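Local coordinates for effector protein HopAB2 (Pseudomonas syringae, PDB 2FD4) that carries in this C-terminal domain a U-box-like E3 ubiquitin ligase, and as a whole effector suppresses programmed cell death in susceptible plants while triggering immunity in resistant tomato, at residues A92-L95 against A96-E100; E106-N109 against A110-A114. One frame throughout, in Å; residues are numbered along the deposited sequence.

Contact 1 of 2, residues A92-L95 against A96-E100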
ATOM      1  N   ALA A  92      -7.176  -1.625  -2.148  1.00 44.16           N
ATOM      2  CA  ALA A  92      -8.491  -1.630  -1.500  1.00 45.60           C
ATOM      3  C   ALA A  92      -9.622  -2.158  -2.392  1.00 45.83           C
ATOM      4  O   ALA A  92     -10.528  -2.888  -1.934  1.00 46.81           O
ATOM      5  CB  ALA A  92      -8.816  -0.231  -1.037  1.00 46.03           C
ATOM      6  N   GLN A  93      -9.616  -1.751  -3.652  1.00 45.88           N
ATOM      7  CA  GLN A  93     -10.574  -2.250  -4.655  1.00 45.78           C
ATOM      8  C   GLN A  93     -10.442  -3.747  -4.854  1.00 45.34           C
ATOM      9  O   GLN A  93     -11.466  -4.461  -4.990  1.00 43.41           O
ATOM     10  CB  GLN A  93     -10.342  -1.503  -5.970  1.00 45.60           C
ATOM     11  CG  GLN A  93     -11.219  -1.833  -7.151  1.00 47.62           C
ATOM     12  CD  GLN A  93     -10.846  -1.000  -8.388  1.00 48.81           C
ATOM     13  OE1 GLN A  93     -10.340   0.110  -8.250  1.00 54.87           O
ATOM     14  NE2 GLN A  93     -11.080  -1.546  -9.590  1.00 52.33           N
ATOM     15  N   PHE A  94      -9.197  -4.206  -4.958  1.00 45.22           N
ATOM     16  CA  PHE A  94      -8.938  -5.634  -5.037  1.00 45.83           C
ATOM     17  C   PHE A  94      -9.458  -6.365  -3.804  1.00 45.34           C
ATOM     18  O   PHE A  94     -10.201  -7.369  -3.908  1.00 44.81           O
ATOM     19  CB  PHE A  94      -7.447  -5.883  -5.296  1.00 45.55           C
ATOM     20  CG  PHE A  94      -7.057  -7.321  -5.249  1.00 46.11           C
ATOM     21  CD1 PHE A  94      -7.181  -8.131  -6.396  1.00 48.54           C
ATOM     22  CD2 PHE A  94      -6.563  -7.881  -4.070  1.00 46.32           C
ATOM     23  CE1 PHE A  94      -6.808  -9.494  -6.328  1.00 48.63           C
ATOM     24  CE2 PHE A  94      -6.211  -9.227  -3.999  1.00 47.91           C
ATOM     25  CZ  PHE A  94      -6.339 -10.020  -5.124  1.00 47.73           C
ATOM     26  N   LEU A  95      -9.133  -5.864  -2.629  1.00 45.39           N
ATOM     27  CA  LEU A  95      -9.485  -6.571  -1.384  1.00 45.92           C
ATOM     28  C   LEU A  95     -10.961  -6.566  -1.059  1.00 45.27           C
ATOM     29  O   LEU A  95     -11.465  -7.501  -0.367  1.00 46.42           O
ATOM     30  CB  LEU A  95      -8.724  -5.899  -0.222  1.00 48.18           C
ATOM     31  CG  LEU A  95      -7.214  -6.115  -0.215  1.00 47.44           C
ATOM     32  CD1 LEU A  95      -6.579  -5.378   0.999  1.00 46.57           C
ATOM     33  CD2 LEU A  95      -6.835  -7.562  -0.192  1.00 48.11           C
ATOM     34  N   ALA A  96     -11.698  -5.595  -1.593  1.00 44.92           N
ATOM     35  CA  ALA A  96     -13.160  -5.539  -1.370  1.00 45.58           C
ATOM     36  C   ALA A  96     -13.851  -6.730  -2.050  1.00 44.12           C
ATOM     37  O   ALA A  96     -14.886  -7.261  -1.591  1.00 45.98           O
ATOM     38  CB  ALA A  96     -13.694  -4.221  -1.893  1.00 45.09           C
ATOM     39  N   GLY A  97     -13.266  -7.169  -3.153  1.00 44.61           N
ATOM     40  CA  GLY A  97     -13.745  -8.335  -3.893  1.00 45.74           C
ATOM     41  C   GLY A  97     -13.145  -9.667  -3.513  1.00 46.63           C
ATOM     42  O   GLY A  97     -13.764 -10.717  -3.745  1.00 46.12           O
ATOM     43  N   LYS A  98     -11.946  -9.640  -2.952  1.00 47.53           N
ATOM     44  CA  LYS A  98     -11.196 -10.850  -2.567  1.00 48.07           C
ATOM     45  C   LYS A  98     -10.305 -10.465  -1.390  1.00 47.13           C
ATOM     46  O   LYS A  98      -9.283  -9.860  -1.623  1.00 45.71           O
ATOM     47  CB  LYS A  98     -10.324 -11.240  -3.769  1.00 48.64           C
ATOM     48  CG  LYS A  98      -9.814 -12.635  -3.846  1.00 52.42           C
ATOM     49  CD  LYS A  98      -8.722 -12.754  -4.930  1.00 52.56           C
ATOM     50  CE  LYS A  98      -8.765 -14.097  -5.602  1.00 57.27           C
ATOM     51  NZ  LYS A  98      -7.473 -14.388  -6.313  1.00 59.33           N
ATOM     52  N   PRO A  99     -10.719 -10.749  -0.129  1.00 46.49           N
ATOM     53  CA  PRO A  99      -9.957 -10.280   1.004  1.00 47.19           C
ATOM     54  C   PRO A  99      -8.738 -11.137   1.320  1.00 47.19           C
ATOM     55  O   PRO A  99      -8.723 -11.878   2.316  1.00 45.76           O
ATOM     56  CB  PRO A  99     -10.979 -10.259   2.140  1.00 46.26           C
ATOM     57  CG  PRO A  99     -11.927 -11.360   1.801  1.00 48.01           C
ATOM     58  CD  PRO A  99     -11.955 -11.445   0.291  1.00 48.79           C
ATOM     59  N   GLU A 100      -7.757 -11.061   0.442  1.00 46.68           N
ATOM     60  CA  GLU A 100      -6.595 -11.925   0.519  1.00 48.62           C
ATOM     61  C   GLU A 100      -5.388 -11.188  -0.028  1.00 47.53           C
ATOM     62  O   GLU A 100      -5.474 -10.354  -0.942  1.00 47.30           O
ATOM     63  CB  GLU A 100      -6.858 -13.253  -0.129  1.00 49.07           C
ATOM     64  CG  GLU A 100      -6.554 -13.334  -1.564  1.00 52.53           C
ATOM     65  CD  GLU A 100      -6.946 -14.668  -2.169  1.00 54.52           C
ATOM     66  OE1 GLU A 100      -7.441 -15.577  -1.447  1.00 59.83           O
ATOM     67  OE2 GLU A 100      -6.726 -14.833  -3.396  1.00 64.07           O
TER
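The Phe94 ring lies obliquely against the aliphatic part of Lys98, its CZ 3.6 Å from Lys98 CD. With its CG anti to the backbone N (chi1 174°), the phenyl group stands out from the flank of the last turn of helix 88-97, where the chain comes back past it: CE2 is 3.3 Å from Glu100 O, which sits in the ring plane. Leu95 brings CD2 to the same carbonyl, 3.2 Å from Glu100 O. Backbone bonds finish the turn. Ala92 O accepts Ala96 N, while Phe94 O takes Lys98 N at 3.0 Å and, weakly, Gly97 N. In this U-box-like ligase domain, where a helix and neighbouring loops probably receive the E2 enzyme, Phe94 is inferred to bind E2 together with Phe48 and Pro102, both of which its side chain meets. Beyond the helix, Pro99 centres an inverse gamma turn closed by Glu100 N to Lys98 O at 2.8 Å. The same Lys98 O receives a CA-H contact from Leu95 CA at 3.3 Å. Bent at chi3, Lys98 reaches Glu100 in a salt bridge, NZ to OE2 3.0 Å, and Glu100 OE2 also pairs with Arg105.

Contact 2 of 2, residues E106-N109 against A110-A114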
ATOM      1  N   GLU A 106      -2.885 -14.797   2.080  1.00 49.21           N
ATOM      2  CA  GLU A 106      -3.326 -14.837   3.459  1.00 49.03           C
ATOM      3  C   GLU A 106      -4.375 -13.761   3.644  1.00 48.32           C
ATOM      4  O   GLU A 106      -4.360 -12.748   2.935  1.00 47.97           O
ATOM      5  CB  GLU A 106      -2.155 -14.637   4.412  1.00 49.67           C
ATOM      6  CG  GLU A 106      -1.004 -15.645   4.190  1.00 52.91           C
ATOM      7  CD  GLU A 106      -1.434 -17.112   4.321  1.00 57.78           C
ATOM      8  OE1 GLU A 106      -2.416 -17.385   5.054  1.00 60.69           O
ATOM      9  OE2 GLU A 106      -0.777 -18.013   3.706  1.00 60.84           O
ATOM     10  N   THR A 107      -5.307 -13.991   4.569  1.00 47.64           N
ATOM     11  CA  THR A 107      -6.416 -13.045   4.783  1.00 47.92           C
ATOM     12  C   THR A 107      -5.867 -11.652   4.977  1.00 48.02           C
ATOM     13  O   THR A 107      -4.972 -11.442   5.801  1.00 47.72           O
ATOM     14  CB  THR A 107      -7.250 -13.388   6.021  1.00 47.83           C
ATOM     15  OG1 THR A 107      -7.741 -14.732   5.924  1.00 48.18           O
ATOM     16  CG2 THR A 107      -8.413 -12.395   6.168  1.00 48.10           C
ATOM     17  N   LEU A 108      -6.428 -10.700   4.247  1.00 47.87           N
ATOM     18  CA  LEU A 108      -6.039  -9.280   4.309  1.00 47.72           C
ATOM     19  C   LEU A 108      -7.303  -8.439   4.094  1.00 47.57           C
ATOM     20  O   LEU A 108      -8.010  -8.590   3.104  1.00 46.48           O
ATOM     21  CB  LEU A 108      -5.014  -8.956   3.244  1.00 46.17           C
ATOM     22  CG  LEU A 108      -4.322  -7.586   3.321  1.00 46.85           C
ATOM     23  CD1 LEU A 108      -3.440  -7.524   4.524  1.00 49.53           C
ATOM     24  CD2 LEU A 108      -3.500  -7.346   2.114  1.00 48.85           C
ATOM     25  N   ASN A 109      -7.575  -7.562   5.047  1.00 48.32           N
ATOM     26  CA  ASN A 109      -8.828  -6.789   5.116  1.00 47.82           C
ATOM     27  C   ASN A 109      -8.590  -5.535   5.978  1.00 47.66           C
ATOM     28  O   ASN A 109      -7.432  -5.243   6.362  1.00 47.31           O
ATOM     29  CB  ASN A 109      -9.970  -7.710   5.662  1.00 48.14           C
ATOM     30  CG  ASN A 109      -9.635  -8.348   6.993  1.00 47.37           C
ATOM     31  OD1 ASN A 109      -8.812  -7.831   7.741  1.00 49.06           O
ATOM     32  ND2 ASN A 109     -10.258  -9.523   7.299  1.00 48.21           N
ATOM     33  N   ALA A 110      -9.660  -4.767   6.240  1.00 47.24           N
ATOM     34  CA  ALA A 110      -9.583  -3.543   7.080  1.00 47.02           C
ATOM     35  C   ALA A 110      -9.011  -3.829   8.431  1.00 47.28           C
ATOM     36  O   ALA A 110      -8.299  -3.014   9.017  1.00 48.06           O
ATOM     37  CB  ALA A 110     -10.960  -2.879   7.244  1.00 47.75           C
ATOM     38  N   GLU A 111      -9.333  -5.014   8.956  1.00 47.58           N
ATOM     39  CA  GLU A 111      -8.949  -5.363  10.272  1.00 47.47           C
ATOM     40  C   GLU A 111      -7.427  -5.420  10.448  1.00 47.39           C
ATOM     41  O   GLU A 111      -6.930  -5.004  11.480  1.00 48.86           O
ATOM     42  CB  GLU A 111      -9.605  -6.703  10.641  1.00 48.24           C
ATOM     43  CG  GLU A 111     -11.100  -6.666  10.837  1.00 51.96           C
ATOM     44  CD  GLU A 111     -11.964  -6.172   9.645  1.00 55.85           C
ATOM     45  OE1 GLU A 111     -11.735  -6.582   8.496  1.00 55.73           O
ATOM     46  OE2 GLU A 111     -12.944  -5.396   9.890  1.00 60.78           O
ATOM     47  N   ASN A 112      -6.679  -5.945   9.481  1.00 46.82           N
ATOM     48  CA  ASN A 112      -5.233  -6.134   9.662  1.00 47.42           C
ATOM     49  C   ASN A 112      -4.319  -5.397   8.659  1.00 47.36           C
ATOM     50  O   ASN A 112      -3.099  -5.555   8.684  1.00 46.20           O
ATOM     51  CB  ASN A 112      -4.892  -7.633   9.652  1.00 47.54           C
ATOM     52  CG  ASN A 112      -5.056  -8.291   8.266  1.00 48.98           C
ATOM     53  OD1 ASN A 112      -5.640  -7.722   7.337  1.00 49.52           O
ATOM     54  ND2 ASN A 112      -4.529  -9.521   8.139  1.00 49.16           N
ATOM     55  N   ILE A 113      -4.868  -4.539   7.789  1.00 47.76           N
ATOM     56  CA  ILE A 113      -4.020  -3.945   6.725  1.00 46.58           C
ATOM     57  C   ILE A 113      -2.841  -3.145   7.330  1.00 47.18           C
ATOM     58  O   ILE A 113      -1.724  -3.131   6.792  1.00 46.58           O
ATOM     59  CB  ILE A 113      -4.882  -3.056   5.774  1.00 47.52           C
ATOM     60  CG1 ILE A 113      -4.026  -2.483   4.649  1.00 48.06           C
ATOM     61  CG2 ILE A 113      -5.556  -1.962   6.527  1.00 45.46           C
ATOM     62  CD1 ILE A 113      -3.439  -3.500   3.754  1.00 50.07           C
ATOM     63  N   ALA A 114      -3.057  -2.538   8.488  1.00 46.42           N
ATOM     64  CA  ALA A 114      -2.032  -1.647   9.054  1.00 47.15           C
ATOM     65  C   ALA A 114      -0.817  -2.446   9.563  1.00 46.87           C
ATOM     66  O   ALA A 114       0.255  -1.881   9.717  1.00 47.86           O
ATOM     67  CB  ALA A 114      -2.588  -0.833  10.143  1.00 48.00           C
TER
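Asn109 N donates to Asn112 OD1 at 3.0 Å, nearly straight at 162°, so a side-chain amide three residues ahead receives a backbone N-H from the incoming loop. In the other direction Asn112 N bonds weakly to Asn109 OD1, and the reciprocal pairing resembles a capping box, here at the approach to the short helix 113-116 that leads into strand 117-121 of the ligase domain. Asn112 uses both ends of its amide: ND2 also donates to Thr107 O at 3.1 Å, with that oxygen close to the amide plane. Held at OD1 and at ND2, the group has its flip state fixed and stitches the extended residues 107-109 to the turn.

Both asparagines place CG between their own backbone N and carbonyl carbon (chi1 55° for Asn109), which folds each amide back over the main chain. The two amide planes stand 56° apart. Asn109 O serves the turn as well, taking Asn112 N at 3.3 Å from above the carbonyl plane and Ile113 N in a weak bond. Glu111, bent at chi2, swings its carboxylate across the Asn109 amide almost at a right angle, and OE1 comes within 3.1 Å of Asn109 CG, a carbon whose partial positive charge may ease the approach.

The inner side of the turn is apolar. Leu108 also packs on Leu95 of helix 88-97 and on Leu64 of strand 61-65, and Ile113 adds Met88 and Leu91 of that helix. Across the turn Leu108 lays a methyl beside the polar bridge, CD1 3.6 Å from Asn112 OD1, and the same CD1 meets Ile113 CD1 at 4.1 Å.

How the contacts relate
Contacts 1 and 2 show one principle at two ends of a connection: the chain leaves helix 88-97 in contact 1 and turns toward helix 113-116 in contact 2. Both are partly buried, each with a hydrophobic inner side and a polar outer one, and they touch directly, Pro99 O probably accepting Leu108 N. Their chemistry differs. Residues 92-100 rely on helical backbone bonds, an aromatic side chain and a surface ion pair, and they include a residue inferred to bind E2. Residues 106-114 depend instead on side-chain amides that bond to the main chain, with Leu108 and Ile113 facing the sheet.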